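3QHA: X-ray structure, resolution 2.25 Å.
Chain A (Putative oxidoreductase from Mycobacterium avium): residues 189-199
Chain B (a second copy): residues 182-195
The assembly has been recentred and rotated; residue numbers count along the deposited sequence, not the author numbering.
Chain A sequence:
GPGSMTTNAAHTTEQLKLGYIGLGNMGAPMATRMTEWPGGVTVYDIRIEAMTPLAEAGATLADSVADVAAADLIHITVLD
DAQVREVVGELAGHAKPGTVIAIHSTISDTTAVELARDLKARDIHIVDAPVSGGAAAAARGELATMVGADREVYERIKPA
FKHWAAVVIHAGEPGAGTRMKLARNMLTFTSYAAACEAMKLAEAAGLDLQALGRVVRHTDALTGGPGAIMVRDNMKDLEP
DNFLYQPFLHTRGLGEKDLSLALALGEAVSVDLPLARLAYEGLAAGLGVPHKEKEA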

ATOM      1  N   PHE A 189       7.476   4.864   4.336  1.00 21.49           N
ATOM      2  CA  PHE A 189       7.965   6.168   3.891  1.00 21.81           C
ATOM      3  C   PHE A 189       8.693   6.116   2.545  1.00 21.87           C
ATOM      4  O   PHE A 189       8.659   7.093   1.800  1.00 21.99           O
ATOM      5  CB  PHE A 189       8.793   6.842   4.987  1.00 22.17           C
ATOM      6  CG  PHE A 189       7.974   7.231   6.194  1.00 22.41           C
ATOM      7  CD1 PHE A 189       8.118   6.561   7.403  1.00 22.98           C
ATOM      8  CD2 PHE A 189       7.035   8.251   6.109  1.00 22.60           C
ATOM      9  CE1 PHE A 189       7.354   6.916   8.512  1.00 23.20           C
ATOM     10  CE2 PHE A 189       6.266   8.610   7.212  1.00 22.47           C
ATOM     11  CZ  PHE A 189       6.426   7.943   8.414  1.00 22.84           C
ATOM     12  N   THR A 190       9.311   4.983   2.215  1.00 21.96           N
ATOM     13  CA  THR A 190       9.880   4.802   0.878  1.00 22.01           C
ATOM     14  C   THR A 190       8.773   4.758  -0.168  1.00 21.90           C
ATOM     15  O   THR A 190       8.949   5.261  -1.280  1.00 21.80           O
ATOM     16  CB  THR A 190      10.725   3.512   0.761  1.00 22.17           C
ATOM     17  OG1 THR A 190      11.808   3.554   1.698  1.00 22.50           O
ATOM     18  CG2 THR A 190      11.286   3.362  -0.645  1.00 21.99           C
ATOM     19  N   SER A 191       7.634   4.164   0.182  1.00 21.85           N
ATOM     20  CA  SER A 191       6.510   4.090  -0.752  1.00 21.80           C
ATOM     21  C   SER A 191       5.790   5.440  -0.870  1.00 21.61           C
ATOM     22  O   SER A 191       5.219   5.747  -1.919  1.00 21.50           O
ATOM     23  CB  SER A 191       5.540   2.963  -0.374  1.00 21.77           C
ATOM     24  OG  SER A 191       4.739   3.308   0.742  1.00 22.80           O
ATOM     25  N   TYR A 192       5.825   6.247   0.191  1.00 21.57           N
ATOM     26  CA  TYR A 192       5.336   7.624   0.112  1.00 21.53           C
ATOM     27  C   TYR A 192       6.197   8.442  -0.847  1.00 21.65           C
ATOM     28  O   TYR A 192       5.668   9.206  -1.655  1.00 21.73           O
ATOM     29  CB  TYR A 192       5.289   8.296   1.493  1.00 21.69           C
ATOM     30  CG  TYR A 192       4.118   7.889   2.383  1.00 21.86           C
ATOM     31  CD1 TYR A 192       3.059   7.111   1.899  1.00 22.42           C
ATOM     32  CD2 TYR A 192       4.055   8.316   3.704  1.00 22.42           C
ATOM     33  CE1 TYR A 192       1.994   6.756   2.716  1.00 22.36           C
ATOM     34  CE2 TYR A 192       2.993   7.966   4.526  1.00 22.80           C
ATOM     35  CZ  TYR A 192       1.967   7.186   4.027  1.00 22.74           C
ATOM     36  OH  TYR A 192       0.911   6.839   4.838  1.00 22.57           O
ATOM     37  N   ALA A 193       7.516   8.271  -0.769  1.00 21.71           N
ATOM     38  CA  ALA A 193       8.430   8.915  -1.716  1.00 21.78           C
ATOM     39  C   ALA A 193       8.139   8.453  -3.147  1.00 21.61           C
ATOM     40  O   ALA A 193       8.135   9.263  -4.080  1.00 21.82           O
ATOM     41  CB  ALA A 193       9.874   8.618  -1.351  1.00 21.98           C
ATOM     42  N   ALA A 194       7.893   7.154  -3.308  1.00 21.15           N
ATOM     43  CA  ALA A 194       7.534   6.581  -4.607  1.00 21.00           C
ATOM     44  C   ALA A 194       6.208   7.138  -5.138  1.00 20.67           C
ATOM     45  O   ALA A 194       6.092   7.439  -6.326  1.00 20.90           O
ATOM     46  CB  ALA A 194       7.466   5.061  -4.515  1.00 20.78           C
ATOM     47  N   ALA A 195       5.220   7.268  -4.255  1.00 20.26           N
ATOM     48  CA  ALA A 195       3.930   7.867  -4.606  1.00 20.02           C
ATOM     49  C   ALA A 195       4.087   9.285  -5.153  1.00 20.13           C
ATOM     50  O   ALA A 195       3.471   9.633  -6.157  1.00 20.20           O
ATOM     51  CB  ALA A 195       2.992   7.868  -3.391  1.00 19.80           C
ATOM     52  N   CYS A 196       4.911  10.097  -4.493  1.00 20.22           N
ATOM     53  CA  CYS A 196       5.155  11.472  -4.932  1.00 20.42           C
ATOM     54  C   CYS A 196       5.844  11.501  -6.299  1.00 20.57           C
ATOM     55  O   CYS A 196       5.521  12.332  -7.148  1.00 20.74           O
ATOM     56  CB  CYS A 196       5.978  12.236  -3.889  1.00 20.58           C
ATOM     57  SG  CYS A 196       5.117  12.465  -2.302  1.00 20.96           S
ATOM     58  N   GLU A 197       6.785  10.585  -6.511  1.00 20.56           N
ATOM     59  CA  GLU A 197       7.399  10.403  -7.828  1.00 20.84           C
ATOM     60  C   GLU A 197       6.353  10.057  -8.903  1.00 20.76           C
ATOM     61  O   GLU A 197       6.394  10.606 -10.005  1.00 20.92           O
ATOM     62  CB  GLU A 197       8.496   9.331  -7.763  1.00 20.80           C
ATOM     63  CG  GLU A 197       9.297   9.161  -9.049  1.00 21.26           C
ATOM     64  CD  GLU A 197      10.547   8.307  -8.861  1.00 21.60           C
ATOM     65  OE1 GLU A 197      11.488   8.768  -8.181  1.00 22.28           O
ATOM     66  OE2 GLU A 197      10.594   7.181  -9.401  1.00 20.90           O
ATOM     67  N   ALA A 198       5.416   9.163  -8.581  1.00 20.53           N
ATOM     68  CA  ALA A 198       4.333   8.812  -9.512  1.00 20.57           C
ATOM     69  C   ALA A 198       3.466  10.028  -9.858  1.00 20.85           C
ATOM     70  O   ALA A 198       3.020  10.178 -11.001  1.00 20.91           O
ATOM     71  CB  ALA A 198       3.474   7.692  -8.937  1.00 20.19           C
ATOM     72  N   MET A 199       3.246  10.891  -8.866  1.00 20.94           N
ATOM     73  CA  MET A 199       2.449  12.106  -9.035  1.00 21.18           C
ATOM     74  C   MET A 199       3.158  13.133  -9.924  1.00 21.77           C
ATOM     75  O   MET A 199       2.515  13.812 -10.729  1.00 21.95           O
ATOM     76  CB  MET A 199       2.131  12.733  -7.670  1.00 21.09           C
ATOM     77  CG  MET A 199       1.213  11.895  -6.786  1.00 20.69           C
ATOM     78  SD  MET A 199       1.208  12.405  -5.048  1.00 20.75           S
ATOM     79  CE  MET A 199       0.364  13.981  -5.139  1.00 20.53           C
TER
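Chain B 182-195: LARNMLTFTSYAAA

Residues 182-195 of chain B form one continuous helical run, with phi between -83° and -52° and psi between -52° and -24°. Backbone hydrogen bonds confirm it: from Met186(B) N onward, each N bonds to the O four residues earlier; the one from Leu187(B) N to Ala183(B) O, at 3.3 Å, is weak. This helix lies nearly antiparallel to the chain A helix: the signed crossing angle is 161° and the axes approach to 8.9 Å. The register follows from the CA pairs: Ser191(A) CA to Ser191(B) CA is 5.3 Å, Ala194(A) CA to Leu187(B) CA 5.9 Å, and Ala198(A) CA to Ala183(B) CA 5.1 Å.

The close backbones at the serine pair and at the Ala198(A)-Ala183(B) pair are compatible with the small residues there; the Ala194(A)-Leu187(B) pair instead places a large side chain against a small one. Ser191(A) CB and Ser191(B) CB are 4.2 Å apart, with both CA-to-CB bonds directed sideways. Ser191(B) is in the p rotamer (chi1 81°), which brings its OG back to its own helix, where Ser191(B) OG donates to Thr188(B) O at 2.8 Å. No hydrogen bond passes directly between the two stretches.

Leu187(B) is the knob of the interface. Its CA-to-CB bond points sideways, but chi1 t (177°) and chi2 p (63°) carry CD1 into the hole formed by Ser191(A), Ala194(A), Ala195(A) and Ala198(A). Leu187(B) CD1 lies 3.3 Å from Ala195(A) N and 3.7 Å from Ala194(A) CB, so it packs against backbone as well as methyl groups. Ala195(A) N donates to Ser191(A) O at 2.8 Å; the methyl contact beside it is van der Waals packing.

The CA-to-CB bond of Met186(B) points toward chain A, and the side chain extends through chi1 t (-170°) and chi2 t (175°) before chi3 turns to p (71°). Met186(B) CE thereby reaches 3.5 Å from Ala198(A) CA and 4.1 Å from Glu197(A) CG. Beside it, Ala198(A) CB comes within 3.6 Å of Ala183(B) O, so the methyl rests against a backbone carbonyl oxygen.

Thr190(B) adopts m (chi1 -60°), which serves two ends at once: Thr190(B) OG1 donates to Met186(B) O at 2.8 Å, while Thr190(B) CG2 meets Ala194(A) CB at 3.7 Å. The reciprocal pair, Thr190(A) CG2 to Ala194(B) CB, is also 3.7 Å, and Thr190(A) has the same chi1. Water 1 supplies a polar bridge, donating to Glu197(A) OE2 at 2.7 Å and to Thr190(B) OG1 at 2.9 Å.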

ATOM      1  N   LEU B 182       0.655   3.593 -16.345  1.00 22.05           N
ATOM      2  CA  LEU B 182       2.109   3.570 -16.179  1.00 22.06           C
ATOM      3  C   LEU B 182       2.530   4.232 -14.869  1.00 21.87           C
ATOM      4  O   LEU B 182       3.406   3.723 -14.168  1.00 21.85           O
ATOM      5  CB  LEU B 182       2.814   4.235 -17.365  1.00 22.36           C
ATOM      6  CG  LEU B 182       2.735   3.467 -18.690  1.00 22.94           C
ATOM      7  CD1 LEU B 182       3.508   4.189 -19.782  1.00 23.56           C
ATOM      8  CD2 LEU B 182       3.247   2.040 -18.534  1.00 23.74           C
ATOM      9  N   ALA B 183       1.901   5.356 -14.534  1.00 21.52           N
ATOM     10  CA  ALA B 183       2.177   6.025 -13.267  1.00 21.32           C
ATOM     11  C   ALA B 183       1.748   5.139 -12.101  1.00 21.16           C
ATOM     12  O   ALA B 183       2.484   4.990 -11.121  1.00 21.22           O
ATOM     13  CB  ALA B 183       1.469   7.367 -13.202  1.00 21.30           C
ATOM     14  N   ARG B 184       0.567   4.537 -12.220  1.00 20.87           N
ATOM     15  CA  ARG B 184       0.027   3.701 -11.152  1.00 20.73           C
ATOM     16  C   ARG B 184       0.907   2.477 -10.898  1.00 20.54           C
ATOM     17  O   ARG B 184       1.220   2.162  -9.751  1.00 20.28           O
ATOM     18  CB  ARG B 184      -1.407   3.272 -11.476  1.00 20.66           C
ATOM     19  CG  ARG B 184      -2.149   2.652 -10.307  1.00 21.00           C
ATOM     20  CD  ARG B 184      -1.866   1.163 -10.147  1.00 21.72           C
ATOM     21  NE  ARG B 184      -2.422   0.656  -8.896  1.00 22.04           N
ATOM     22  CZ  ARG B 184      -1.843   0.747  -7.699  1.00 22.41           C
ATOM     23  NH1 ARG B 184      -0.652   1.321  -7.542  1.00 22.95           N
ATOM     24  NH2 ARG B 184      -2.469   0.250  -6.640  1.00 22.57           N
ATOM     25  N   ASN B 185       1.298   1.787 -11.965  1.00 20.45           N
ATOM     26  CA  ASN B 185       2.099   0.572 -11.829  1.00 20.40           C
ATOM     27  C   ASN B 185       3.571   0.838 -11.525  1.00 20.34           C
ATOM     28  O   ASN B 185       4.249  -0.019 -10.958  1.00 20.15           O
ATOM     29  CB  ASN B 185       1.937  -0.332 -13.055  1.00 20.51           C
ATOM     30  CG  ASN B 185       0.657  -1.151 -13.002  1.00 20.89           C
ATOM     31  OD1 ASN B 185      -0.353  -0.705 -12.458  1.00 22.45           O
ATOM     32  ND2 ASN B 185       0.701  -2.359 -13.549  1.00 20.62           N
ATOM     33  N   MET B 186       4.069   2.018 -11.886  1.00 20.37           N
ATOM     34  CA  MET B 186       5.390   2.438 -11.419  1.00 20.43           C
ATOM     35  C   MET B 186       5.420   2.400  -9.893  1.00 20.40           C
ATOM     36  O   MET B 186       6.372   1.884  -9.300  1.00 20.35           O
ATOM     37  CB  MET B 186       5.739   3.842 -11.910  1.00 20.48           C
ATOM     38  CG  MET B 186       7.183   4.216 -11.653  1.00 20.70           C
ATOM     39  SD  MET B 186       7.629   5.809 -12.349  1.00 21.05           S
ATOM     40  CE  MET B 186       6.725   6.911 -11.263  1.00 21.46           C
ATOM     41  N   LEU B 187       4.369   2.935  -9.270  1.00 20.30           N
ATOM     42  CA  LEU B 187       4.229   2.901  -7.813  1.00 20.34           C
ATOM     43  C   LEU B 187       4.107   1.481  -7.277  1.00 20.37           C
ATOM     44  O   LEU B 187       4.702   1.163  -6.243  1.00 20.37           O
ATOM     45  CB  LEU B 187       3.019   3.719  -7.352  1.00 20.25           C
ATOM     46  CG  LEU B 187       2.715   3.708  -5.846  1.00 20.40           C
ATOM     47  CD1 LEU B 187       3.860   4.328  -5.052  1.00 20.10           C
ATOM     48  CD2 LEU B 187       1.415   4.450  -5.570  1.00 20.28           C
ATOM     49  N   THR B 188       3.327   0.642  -7.959  1.00 20.21           N
ATOM     50  CA  THR B 188       3.142  -0.743  -7.532  1.00 20.16           C
ATOM     51  C   THR B 188       4.491  -1.438  -7.407  1.00 20.36           C
ATOM     52  O   THR B 188       4.813  -2.000  -6.360  1.00 20.21           O
ATOM     53  CB  THR B 188       2.250  -1.539  -8.517  1.00 20.24           C
ATOM     54  OG1 THR B 188       0.961  -0.925  -8.605  1.00 20.25           O
ATOM     55  CG2 THR B 188       2.081  -2.990  -8.060  1.00 19.99           C
ATOM     56  N   PHE B 189       5.288  -1.360  -8.470  1.00 20.52           N
ATOM     57  CA  PHE B 189       6.519  -2.137  -8.564  1.00 20.77           C
ATOM     58  C   PHE B 189       7.707  -1.499  -7.851  1.00 21.04           C
ATOM     59  O   PHE B 189       8.591  -2.212  -7.367  1.00 21.15           O
ATOM     60  CB  PHE B 189       6.833  -2.458 -10.026  1.00 20.72           C
ATOM     61  CG  PHE B 189       5.909  -3.485 -10.610  1.00 20.92           C
ATOM     62  CD1 PHE B 189       4.969  -3.144 -11.572  1.00 21.07           C
ATOM     63  CD2 PHE B 189       5.953  -4.798 -10.162  1.00 20.86           C
ATOM     64  CE1 PHE B 189       4.110  -4.103 -12.092  1.00 21.42           C
ATOM     65  CE2 PHE B 189       5.100  -5.756 -10.678  1.00 20.70           C
ATOM     66  CZ  PHE B 189       4.176  -5.413 -11.640  1.00 20.95           C
ATOM     67  N   THR B 190       7.725  -0.172  -7.768  1.00 21.23           N
ATOM     68  CA  THR B 190       8.696   0.507  -6.919  1.00 21.48           C
ATOM     69  C   THR B 190       8.418   0.152  -5.455  1.00 21.87           C
ATOM     70  O   THR B 190       9.354  -0.045  -4.679  1.00 22.02           O
ATOM     71  CB  THR B 190       8.679   2.039  -7.111  1.00 21.46           C
ATOM     72  OG1 THR B 190       8.977   2.356  -8.477  1.00 21.03           O
ATOM     73  CG2 THR B 190       9.708   2.707  -6.212  1.00 21.50           C
ATOM     74  N   SER B 191       7.141   0.045  -5.086  1.00 22.08           N
ATOM     75  CA  SER B 191       6.781  -0.290  -3.705  1.00 22.45           C
ATOM     76  C   SER B 191       7.046  -1.763  -3.371  1.00 22.52           C
ATOM     77  O   SER B 191       7.406  -2.077  -2.237  1.00 22.66           O
ATOM     78  CB  SER B 191       5.331   0.103  -3.384  1.00 22.32           C
ATOM     79  OG  SER B 191       4.408  -0.867  -3.849  1.00 23.49           O
ATOM     80  N   TYR B 192       6.880  -2.661  -4.345  1.00 22.68           N
ATOM     81  CA  TYR B 192       7.313  -4.060  -4.176  1.00 22.85           C
ATOM     82  C   TYR B 192       8.831  -4.142  -3.985  1.00 22.81           C
ATOM     83  O   TYR B 192       9.311  -4.866  -3.114  1.00 22.98           O
ATOM     84  CB  TYR B 192       6.902  -4.943  -5.367  1.00 22.96           C
ATOM     85  CG  TYR B 192       5.418  -5.275  -5.494  1.00 23.54           C
ATOM     86  CD1 TYR B 192       4.491  -4.934  -4.501  1.00 24.20           C
ATOM     87  CD2 TYR B 192       4.950  -5.972  -6.607  1.00 24.30           C
ATOM     88  CE1 TYR B 192       3.134  -5.259  -4.637  1.00 24.32           C
ATOM     89  CE2 TYR B 192       3.604  -6.300  -6.748  1.00 24.66           C
ATOM     90  CZ  TYR B 192       2.703  -5.942  -5.760  1.00 24.70           C
ATOM     91  OH  TYR B 192       1.374  -6.273  -5.904  1.00 25.19           O
ATOM     92  N   ALA B 193       9.581  -3.404  -4.802  1.00 22.64           N
ATOM     93  CA  ALA B 193      11.032  -3.292  -4.627  1.00 22.56           C
ATOM     94  C   ALA B 193      11.381  -2.880  -3.197  1.00 22.35           C
ATOM     95  O   ALA B 193      12.238  -3.491  -2.558  1.00 22.32           O
ATOM     96  CB  ALA B 193      11.611  -2.294  -5.615  1.00 22.63           C
ATOM     97  N   ALA B 194      10.702  -1.848  -2.701  1.00 21.91           N
ATOM     98  CA  ALA B 194      10.907  -1.360  -1.334  1.00 21.82           C
ATOM     99  C   ALA B 194      10.524  -2.401  -0.286  1.00 21.66           C
ATOM    100  O   ALA B 194      11.177  -2.505   0.754  1.00 21.99           O
ATOM    101  CB  ALA B 194      10.123  -0.074  -1.104  1.00 21.57           C
ATOM    102  N   ALA B 195       9.468  -3.168  -0.554  1.00 21.28           N
ATOM    103  CA  ALA B 195       9.042  -4.221   0.365  1.00 21.11           C
ATOM    104  C   ALA B 195      10.145  -5.270   0.524  1.00 21.16           C
ATOM    105  O   ALA B 195      10.465  -5.682   1.640  1.00 21.21           O
ATOM    106  CB  ALA B 195       7.755  -4.866  -0.116  1.00 20.89           C
TER
HETATM  107  O   HOH W   1       8.955   5.283  -8.506  1.00 21.47           O